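Local coordinates for protein 3-deoxy-D-manno-octulosonate 8-phosphate phosphatase KdsC (Xanthomonas campestris pv. campestris, PDB 4NAV) that probably hydrolyses 3-deoxy-D-manno-octulosonate 8-phosphate to 3-deoxy-D-manno-octulosonate and inorganic phosphate, a magnesium-dependent step of lipopolysaccharide biosynthesis, at residues A[146-151]-A[160-165]; A[4-9]-A[167-172]; A[46-51]-A[78-83]. All coordinates share one frame; numbering follows the deposited sequence.

Overall arrangement
Along the chain, interaction 3 (46-51 with 78-83) closes before interaction 1 (146-151 with 160-165) opens, and both are nested inside the loop closed by interaction 2 (4-9 with 167-172). Interactions 1 and 2 share helix 158-169 and have centres about 11 Å apart; they meet where Pro5, Leu6 and Leu9 pack on Asp164 and Val165. The centre of interaction 3 is about 19 Å from that of interaction 1 and 25 Å from that of interaction 2, yet Arg160 NH1 probably hydrogen-bonds to Leu51 O. Interaction 1 packs on the parallel sheet of the HAD-like core, whereas interaction 3 lies on the two-stranded antiparallel sheet that continues into a second subunit. Interaction 2 touches no other chain.

Interaction 1. Residues A[146-151]-A[160-165]; sequences VQWHTR and REVCDV
The carboxylate of Glu161 lies almost flat over the guanidinium of Arg151, with the two planes 14° apart. OE2 sits 3.3 Å above the guanidinium plane, over its centre; no N-H points at it, and the salt bridge is one of charges only. The directed bond comes from the backbone: Arg151 N donates to Glu161 OE2 over 2.9 Å, on the syn side of the carboxylate. With CG anti to its backbone N (chi1 -167°) and an extended chain beyond, Glu161 reaches from the helix to the loop, where its other oxygen, OE1, accepts from Ala152 N. A glutamate thus suits a place where loop N-H groups and a positive charge gather. A water bridges Trp148 NE1, which it meets at the ring edge, and Glu161 OE2.

Beside the polar group the contact is apolar. The indole of Trp148 offers its six-membered ring to the valines while NE1 still reaches the water: CZ2 lies 3.7 Å from Val165 CG2, and CH2 4.1 Å from Val162 CG1. Threonine suits both surroundings, since Thr150 CG2 comes to 3.7 Å from Val162 CG2 while its hydroxyl bonds to Ala152 O.

Trp148 and Thr150 also form backbone hydrogen bonds with Ala134. The loop and helix 158-169 meet over strands 113-116 and 131-133, at the 131-133 side of the parallel sheet.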
loop_
_atom_site.group_PDB
_atom_site.type_symbol
_atom_site.label_atom_id
_atom_site.label_comp_id
_atom_site.label_asym_id
_atom_site.label_seq_id
_atom_site.Cartn_x
_atom_site.Cartn_y
_atom_site.Cartn_z
ATOM N N VAL A 146 5.330 -15.940 21.366
ATOM C CA VAL A 146 3.884 -15.829 21.552
ATOM C C VAL A 146 3.165 -16.889 20.745
ATOM O O VAL A 146 3.418 -17.059 19.567
ATOM C CB VAL A 146 3.391 -14.478 21.039
ATOM C CG1 VAL A 146 1.886 -14.371 21.217
ATOM C CG2 VAL A 146 4.121 -13.346 21.759
ATOM N N GLN A 147 2.240 -17.590 21.364
ATOM C CA GLN A 147 1.594 -18.708 20.688
ATOM C C GLN A 147 0.525 -18.275 19.689
ATOM O O GLN A 147 0.486 -18.775 18.563
ATOM C CB GLN A 147 1.118 -19.683 21.731
ATOM C CG GLN A 147 2.268 -19.854 22.713
ATOM C CD GLN A 147 2.189 -21.107 23.538
ATOM O OE1 GLN A 147 1.101 -21.491 24.011
ATOM N NE2 GLN A 147 3.344 -21.762 23.727
ATOM N N TRP A 148 -0.263 -17.269 20.052
ATOM C CA TRP A 148 -1.374 -16.842 19.193
ATOM C C TRP A 148 -0.919 -15.838 18.128
ATOM O O TRP A 148 -0.526 -14.725 18.448
ATOM C CB TRP A 148 -2.528 -16.291 20.037
ATOM C CG TRP A 148 -3.694 -15.831 19.259
ATOM C CD1 TRP A 148 -4.008 -16.125 17.969
ATOM C CD2 TRP A 148 -4.754 -15.021 19.748
ATOM N NE1 TRP A 148 -5.185 -15.506 17.607
ATOM C CE2 TRP A 148 -5.662 -14.830 18.695
ATOM C CE3 TRP A 148 -5.014 -14.425 20.978
ATOM C CZ2 TRP A 148 -6.788 -14.082 18.837
ATOM C CZ3 TRP A 148 -6.127 -13.661 21.115
ATOM C CH2 TRP A 148 -7.000 -13.488 20.048
ATOM N N HIS A 149 -0.972 -16.248 16.864
ATOM C CA HIS A 149 -0.666 -15.374 15.748
ATOM C C HIS A 149 -1.922 -15.212 14.938
ATOM O O HIS A 149 -2.547 -16.197 14.618
ATOM C CB HIS A 149 0.407 -16.005 14.851
ATOM C CG HIS A 149 1.705 -16.301 15.548
ATOM N ND1 HIS A 149 2.813 -16.771 14.880
ATOM C CD2 HIS A 149 2.073 -16.194 16.848
ATOM C CE1 HIS A 149 3.805 -16.947 15.737
ATOM N NE2 HIS A 149 3.381 -16.601 16.938
ATOM N N THR A 150 -2.279 -13.992 14.571
ATOM C CA THR A 150 -3.377 -13.802 13.670
ATOM C C THR A 150 -2.990 -14.243 12.268
ATOM O O THR A 150 -1.833 -14.162 11.847
ATOM C CB THR A 150 -3.828 -12.331 13.628
ATOM O OG1 THR A 150 -2.769 -11.475 13.169
ATOM C CG2 THR A 150 -4.281 -11.887 15.019
ATOM N N ARG A 151 -3.981 -14.658 11.505
ATOM C CA ARG A 151 -3.758 -14.895 10.086
ATOM C C ARG A 151 -3.405 -13.572 9.383
ATOM O O ARG A 151 -2.542 -13.547 8.548
ATOM C CB ARG A 151 -4.989 -15.551 9.440
ATOM C CG ARG A 151 -5.099 -17.045 9.707
ATOM C CD ARG A 151 -6.523 -17.576 9.526
ATOM N NE ARG A 151 -7.249 -17.680 10.804
ATOM C CZ ARG A 151 -8.247 -16.889 11.223
ATOM N NH1 ARG A 151 -8.716 -15.883 10.478
ATOM N NH2 ARG A 151 -8.794 -17.111 12.416
ATOM N N ARG A 160 -8.791 -6.485 14.220
ATOM C CA ARG A 160 -10.155 -6.922 14.118
ATOM C C ARG A 160 -10.213 -8.414 14.363
ATOM O O ARG A 160 -11.091 -8.907 15.090
ATOM C CB ARG A 160 -10.736 -6.620 12.734
ATOM C CG ARG A 160 -12.154 -7.147 12.500
ATOM C CD ARG A 160 -13.095 -6.672 13.605
ATOM N NE ARG A 160 -14.498 -6.926 13.257
ATOM C CZ ARG A 160 -15.217 -6.208 12.392
ATOM N NH1 ARG A 160 -14.674 -5.180 11.730
ATOM N NH2 ARG A 160 -16.485 -6.531 12.182
ATOM N N GLU A 161 -9.269 -9.145 13.789
ATOM C CA GLU A 161 -9.256 -10.593 13.971
ATOM C C GLU A 161 -9.209 -10.959 15.451
ATOM O O GLU A 161 -9.847 -11.924 15.881
ATOM C CB GLU A 161 -8.099 -11.229 13.197
ATOM C CG GLU A 161 -8.200 -12.743 13.091
ATOM C CD GLU A 161 -6.990 -13.343 12.398
ATOM O OE1 GLU A 161 -6.461 -12.740 11.399
ATOM O OE2 GLU A 161 -6.545 -14.424 12.859
ATOM N N VAL A 162 -8.449 -10.193 16.218
ATOM C CA VAL A 162 -8.361 -10.406 17.636
ATOM C C VAL A 162 -9.691 -10.047 18.284
ATOM O O VAL A 162 -10.250 -10.840 19.039
ATOM C CB VAL A 162 -7.231 -9.551 18.239
ATOM C CG1 VAL A 162 -7.348 -9.420 19.759
ATOM C CG2 VAL A 162 -5.901 -10.162 17.891
ATOM N N CYS A 163 -10.178 -8.843 18.017
ATOM C CA CYS A 163 -11.455 -8.419 18.553
ATOM C C CYS A 163 -12.541 -9.481 18.325
ATOM O O CYS A 163 -13.241 -9.879 19.250
ATOM C CB CYS A 163 -11.845 -7.099 17.942
ATOM S SG CYS A 163 -10.733 -5.714 18.395
ATOM N N ASP A 164 -12.632 -10.001 17.110
ATOM C CA ASP A 164 -13.656 -10.999 16.810
ATOM C C ASP A 164 -13.557 -12.247 17.698
ATOM O O ASP A 164 -14.569 -12.723 18.230
ATOM C CB ASP A 164 -13.571 -11.398 15.364
ATOM C CG ASP A 164 -13.934 -10.267 14.417
ATOM O OD1 ASP A 164 -14.546 -9.265 14.855
ATOM O OD2 ASP A 164 -13.652 -10.409 13.207
ATOM N N VAL A 165 -12.335 -12.702 17.965
ATOM C CA VAL A 165 -12.135 -13.844 18.842
ATOM C C VAL A 165 -12.658 -13.578 20.251
ATOM O O VAL A 165 -13.443 -14.364 20.818
ATOM C CB VAL A 165 -10.649 -14.210 18.921
ATOM C CG1 VAL A 165 -10.364 -15.092 20.132
ATOM C CG2 VAL A 165 -10.211 -14.876 17.615
HETATM O O HOH W 1 -6.940 -15.460 15.083
#

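Interaction 2. Residues A[4-9]-A[167-172]; sequences SPLQDL and LAAQGQ
Leu6 and Ala168 make the heart of a purely apolar contact, with no hydrogen bond between the segments. The branch carbon Leu6 CG rests 3.6 Å from Ala168 CB, and both of its methyls also reach that carbon. Leu6 CD1 extends to the backbone, 3.9 Å from Ala169 N, while Leu6 CD2 comes to 4.4 Å from Ala169 CB. Pro5 adds the ring carbons CG and CD, the latter 4.0 Å from Ala168 CB. Alanine's small side chain lets the loop come close to the helix, and leucine supplies the branched bulk to fill the interface.

Hydrogen bonds within each segment shape the two surfaces. Ser4 OG accepts from Leu6 N at 3.2 Å, forming an ST turn; a type I turn from Ser4 to Gln7 overlaps it, and its second position suits the fixed phi of Pro5. On the other side a Schellman motif ends the helix: Gln172 N bonds to Leu167 O, and Gly171 N to Ala168 O. Gly171 is its C-prime residue, where the positive phi comes easily to glycine.

The N-terminal loop, just before helix 11-17, thus lies along the C-terminal end of helix 158-169. Pro5 and Leu6 continue onto Val165 of that helix, and Ala168 also touches Val173 at the start of helix 173-180.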
loop_
_atom_site.group_PDB
_atom_site.type_symbol
_atom_site.label_atom_id
_atom_site.label_comp_id
_atom_site.label_asym_id
_atom_site.label_seq_id
_atom_site.Cartn_x
_atom_site.Cartn_y
_atom_site.Cartn_z
ATOM N N SER A 4 -16.750 -18.580 12.327
ATOM C CA SER A 4 -16.561 -18.470 13.744
ATOM C C SER A 4 -15.129 -18.212 14.000
ATOM O O SER A 4 -14.288 -19.047 13.696
ATOM C CB SER A 4 -16.955 -19.701 14.536
ATOM O OG SER A 4 -16.756 -19.418 15.942
ATOM N N PRO A 5 -14.840 -17.063 14.606
ATOM C CA PRO A 5 -13.452 -16.754 14.912
ATOM C C PRO A 5 -12.823 -17.834 15.787
ATOM O O PRO A 5 -11.598 -17.956 15.795
ATOM C CB PRO A 5 -13.534 -15.425 15.653
ATOM C CG PRO A 5 -14.882 -14.894 15.340
ATOM C CD PRO A 5 -15.764 -16.067 15.162
ATOM N N LEU A 6 -13.659 -18.624 16.470
ATOM C CA LEU A 6 -13.182 -19.579 17.463
ATOM C C LEU A 6 -12.829 -20.953 16.945
ATOM O O LEU A 6 -12.136 -21.719 17.628
ATOM C CB LEU A 6 -14.230 -19.747 18.548
ATOM C CG LEU A 6 -14.547 -18.479 19.318
ATOM C CD1 LEU A 6 -15.462 -18.841 20.482
ATOM C CD2 LEU A 6 -13.272 -17.820 19.825
ATOM N N GLN A 7 -13.287 -21.318 15.760
ATOM C CA GLN A 7 -12.921 -22.672 15.320
ATOM C C GLN A 7 -11.447 -22.649 14.901
ATOM O O GLN A 7 -10.860 -21.594 14.555
ATOM C CB GLN A 7 -13.914 -23.348 14.339
ATOM C CG GLN A 7 -14.052 -22.795 12.936
ATOM C CD GLN A 7 -15.046 -23.662 12.165
ATOM O OE1 GLN A 7 -14.713 -24.391 11.210
ATOM N NE2 GLN A 7 -16.277 -23.617 12.621
ATOM N N ASP A 8 -10.828 -23.796 15.059
ATOM C CA ASP A 8 -9.398 -23.932 14.837
ATOM C C ASP A 8 -8.560 -23.201 15.868
ATOM O O ASP A 8 -7.370 -23.028 15.671
ATOM C CB ASP A 8 -9.035 -23.492 13.419
ATOM C CG ASP A 8 -9.933 -24.125 12.369
ATOM O OD1 ASP A 8 -10.229 -25.347 12.481
ATOM O OD2 ASP A 8 -10.370 -23.389 11.457
ATOM N N LEU A 9 -9.159 -22.792 16.978
ATOM C CA LEU A 9 -8.405 -22.203 18.087
ATOM C C LEU A 9 -8.464 -23.126 19.273
ATOM O O LEU A 9 -9.460 -23.771 19.506
ATOM C CB LEU A 9 -9.000 -20.886 18.480
ATOM C CG LEU A 9 -8.364 -19.622 17.903
ATOM C CD1 LEU A 9 -7.944 -19.727 16.433
ATOM C CD2 LEU A 9 -9.324 -18.457 18.153
ATOM N N LEU A 167 -14.694 -11.156 21.394
ATOM C CA LEU A 167 -16.135 -11.006 21.358
ATOM C C LEU A 167 -16.844 -12.379 21.216
ATOM O O LEU A 167 -17.768 -12.678 21.972
ATOM C CB LEU A 167 -16.516 -10.082 20.227
ATOM C CG LEU A 167 -16.052 -8.620 20.429
ATOM C CD1 LEU A 167 -16.216 -7.808 19.165
ATOM C CD2 LEU A 167 -16.859 -7.984 21.556
ATOM N N ALA A 168 -16.344 -13.251 20.334
ATOM C CA ALA A 168 -16.973 -14.561 20.183
ATOM C C ALA A 168 -16.869 -15.367 21.492
ATOM O O ALA A 168 -17.817 -15.998 21.914
ATOM C CB ALA A 168 -16.321 -15.332 19.052
ATOM N N ALA A 169 -15.703 -15.315 22.140
ATOM C CA ALA A 169 -15.489 -16.067 23.351
ATOM C C ALA A 169 -16.367 -15.557 24.466
ATOM O O ALA A 169 -16.639 -16.281 25.427
ATOM C CB ALA A 169 -14.028 -16.030 23.784
ATOM N N GLN A 170 -16.766 -14.303 24.374
ATOM C CA GLN A 170 -17.594 -13.706 25.424
ATOM C C GLN A 170 -19.065 -13.612 25.038
ATOM O O GLN A 170 -19.810 -12.890 25.655
ATOM C CB GLN A 170 -17.024 -12.337 25.794
ATOM C CG GLN A 170 -15.635 -12.425 26.420
ATOM C CD GLN A 170 -15.143 -11.088 26.955
ATOM O OE1 GLN A 170 -15.930 -10.169 27.179
ATOM N NE2 GLN A 170 -13.855 -11.015 27.252
ATOM N N GLY A 171 -19.462 -14.393 24.026
ATOM C CA GLY A 171 -20.867 -14.572 23.670
ATOM C C GLY A 171 -21.542 -13.306 23.169
ATOM O O GLY A 171 -22.774 -13.153 23.224
ATOM N N GLN A 172 -20.747 -12.466 22.550
ATOM C CA GLN A 172 -21.198 -11.178 22.200
ATOM C C GLN A 172 -21.679 -10.995 20.746
ATOM O O GLN A 172 -22.275 -9.938 20.412
ATOM C CB GLN A 172 -20.049 -10.240 22.482
ATOM C CG GLN A 172 -20.499 -8.991 23.155
ATOM C CD GLN A 172 -20.878 -9.151 24.601
ATOM O OE1 GLN A 172 -20.969 -10.239 25.124
ATOM N NE2 GLN A 172 -21.174 -8.041 25.232
#

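Interaction 3. Residues A[46-51]-A[78-83]; sequences KAFNVL and EKRGQD
Phe48 meets Arg80 across the contact, late in strand 44-49. Two residues earlier, Lys46 sends its ammonium to Asp28, the predicted substrate-binding residue, in a salt bridge. The backbone of Lys46, Ala47 and Phe48 pairs with an antiparallel strand of the second subunit.

Phe48 and Arg80 make nearly all of the contact. The ring is overlain by the aliphatic part of Arg80, whose CG stands 3.7 Å from the ring centroid and only 3° off the ring normal, a CH-pi contact squarely over one face. The two side chains slide past each other in opposite directions, so that the guanidinium end travels back over Phe48 CB, which lies 3.7 Å from Arg80 NE. Ring and guanidinium planes are 21° apart. A bend at chi2 (54°) lays the rest of the Arg80 chain along the ring. Arginine fits here because its methylenes can cover an aromatic face while its charged end reaches further: NH1 bonds to Tyr38 OH of the second subunit, whose ring also meets Phe48 edge-to-face.

At Asn49 the strand ends. Its carbonyl O is 3.5 Å from Arg80 NH2, at an angle too poor for a hydrogen bond. Its side-chain OD1 turns to the helix that follows, accepting weakly from Leu51 N and also from Asp52 N, so Asn49 is the N-cap of helix 50-61.

A beta hairpin that follows Asp26 and Asp28, which fit the DxDx(T/V) pattern of HAD phosphatases, and pairs with a strand of the second subunit, so that the sheet runs on across the interface, is consistent with the tetrameric KdsC branch of that family.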
loop_
_atom_site.group_PDB
_atom_site.type_symbol
_atom_site.label_atom_id
_atom_site.label_comp_id
_atom_site.label_asym_id
_atom_site.label_seq_id
_atom_site.Cartn_x
_atom_site.Cartn_y
_atom_site.Cartn_z
ATOM N N LYS A 46 0.571 7.838 9.837
ATOM C CA LYS A 46 0.451 6.376 9.885
ATOM C C LYS A 46 -0.883 6.016 9.287
ATOM O O LYS A 46 -1.764 6.849 9.242
ATOM C CB LYS A 46 0.503 5.840 11.319
ATOM C CG LYS A 46 1.279 6.705 12.310
ATOM C CD LYS A 46 1.465 6.038 13.665
ATOM C CE LYS A 46 2.756 6.504 14.318
ATOM N NZ LYS A 46 2.757 6.332 15.806
ATOM N N ALA A 47 -1.037 4.771 8.846
ATOM C CA ALA A 47 -2.314 4.310 8.356
ATOM C C ALA A 47 -2.941 3.311 9.303
ATOM O O ALA A 47 -2.405 2.215 9.527
ATOM C CB ALA A 47 -2.162 3.690 6.992
ATOM N N PHE A 48 -4.087 3.679 9.851
ATOM C CA PHE A 48 -4.928 2.735 10.586
ATOM C C PHE A 48 -5.968 2.164 9.634
ATOM O O PHE A 48 -6.035 2.580 8.481
ATOM C CB PHE A 48 -5.617 3.439 11.753
ATOM C CG PHE A 48 -4.662 4.042 12.720
ATOM C CD1 PHE A 48 -4.153 3.293 13.760
ATOM C CD2 PHE A 48 -4.211 5.333 12.550
ATOM C CE1 PHE A 48 -3.235 3.845 14.648
ATOM C CE2 PHE A 48 -3.286 5.879 13.421
ATOM C CZ PHE A 48 -2.803 5.139 14.478
ATOM N N ASN A 49 -6.742 1.191 10.112
ATOM C CA ASN A 49 -7.621 0.391 9.286
ATOM C C ASN A 49 -9.034 0.443 9.850
ATOM O O ASN A 49 -9.193 0.238 11.042
ATOM C CB ASN A 49 -7.135 -1.046 9.323
ATOM C CG ASN A 49 -8.061 -1.987 8.571
ATOM O OD1 ASN A 49 -9.127 -2.375 9.078
ATOM N ND2 ASN A 49 -7.610 -2.448 7.402
ATOM N N VAL A 50 -10.054 0.620 9.012
ATOM C CA VAL A 50 -11.406 0.755 9.528
ATOM C C VAL A 50 -11.997 -0.501 10.101
ATOM O O VAL A 50 -12.808 -0.406 11.004
ATOM C CB VAL A 50 -12.422 1.299 8.501
ATOM C CG1 VAL A 50 -11.998 2.701 8.048
ATOM C CG2 VAL A 50 -12.601 0.338 7.320
ATOM N N LEU A 51 -11.602 -1.675 9.594
ATOM C CA LEU A 51 -12.044 -2.936 10.214
ATOM C C LEU A 51 -11.501 -3.056 11.617
ATOM O O LEU A 51 -12.209 -3.449 12.540
ATOM C CB LEU A 51 -11.606 -4.152 9.429
ATOM C CG LEU A 51 -12.082 -4.232 7.973
ATOM C CD1 LEU A 51 -11.573 -5.530 7.302
ATOM C CD2 LEU A 51 -13.599 -4.104 7.830
ATOM N N GLU A 78 -2.975 9.545 19.692
ATOM C CA GLU A 78 -3.948 10.197 20.568
ATOM C C GLU A 78 -5.221 10.508 19.767
ATOM O O GLU A 78 -6.315 10.120 20.175
ATOM C CB GLU A 78 -3.400 11.485 21.260
ATOM C CG GLU A 78 -2.290 11.266 22.288
ATOM N N LYS A 79 -5.078 11.194 18.630
ATOM C CA LYS A 79 -6.241 11.550 17.803
ATOM C C LYS A 79 -7.058 10.305 17.400
ATOM O O LYS A 79 -8.301 10.337 17.410
ATOM C CB LYS A 79 -5.814 12.397 16.596
ATOM C CG LYS A 79 -5.434 13.836 16.963
ATOM N N ARG A 80 -6.364 9.201 17.116
ATOM C CA ARG A 80 -7.001 7.948 16.770
ATOM C C ARG A 80 -7.807 7.370 17.932
ATOM O O ARG A 80 -8.924 6.870 17.742
ATOM C CB ARG A 80 -5.950 6.931 16.310
ATOM C CG ARG A 80 -6.485 5.589 15.820
ATOM C CD ARG A 80 -7.517 5.733 14.714
ATOM N NE ARG A 80 -8.050 4.425 14.296
ATOM C CZ ARG A 80 -9.044 4.244 13.422
ATOM N NH1 ARG A 80 -9.656 5.285 12.857
ATOM N NH2 ARG A 80 -9.416 3.011 13.105
ATOM N N GLY A 81 -7.213 7.388 19.120
ATOM C CA GLY A 81 -7.907 6.954 20.321
ATOM C C GLY A 81 -9.169 7.760 20.577
ATOM O O GLY A 81 -10.200 7.189 20.959
ATOM N N GLN A 82 -9.101 9.081 20.382
ATOM C CA GLN A 82 -10.274 9.937 20.586
ATOM C C GLN A 82 -11.370 9.546 19.603
ATOM O O GLN A 82 -12.497 9.328 20.016
ATOM C CB GLN A 82 -9.953 11.430 20.520
ATOM N N ASP A 83 -11.032 9.372 18.329
ATOM C CA ASP A 83 -12.036 9.030 17.314
ATOM C C ASP A 83 -12.801 7.752 17.624
ATOM O O ASP A 83 -13.941 7.601 17.205
ATOM C CB ASP A 83 -11.390 8.900 15.933
ATOM C CG ASP A 83 -10.735 10.184 15.473
ATOM O OD1 ASP A 83 -10.910 11.201 16.169
ATOM O OD2 ASP A 83 -10.028 10.172 14.434
#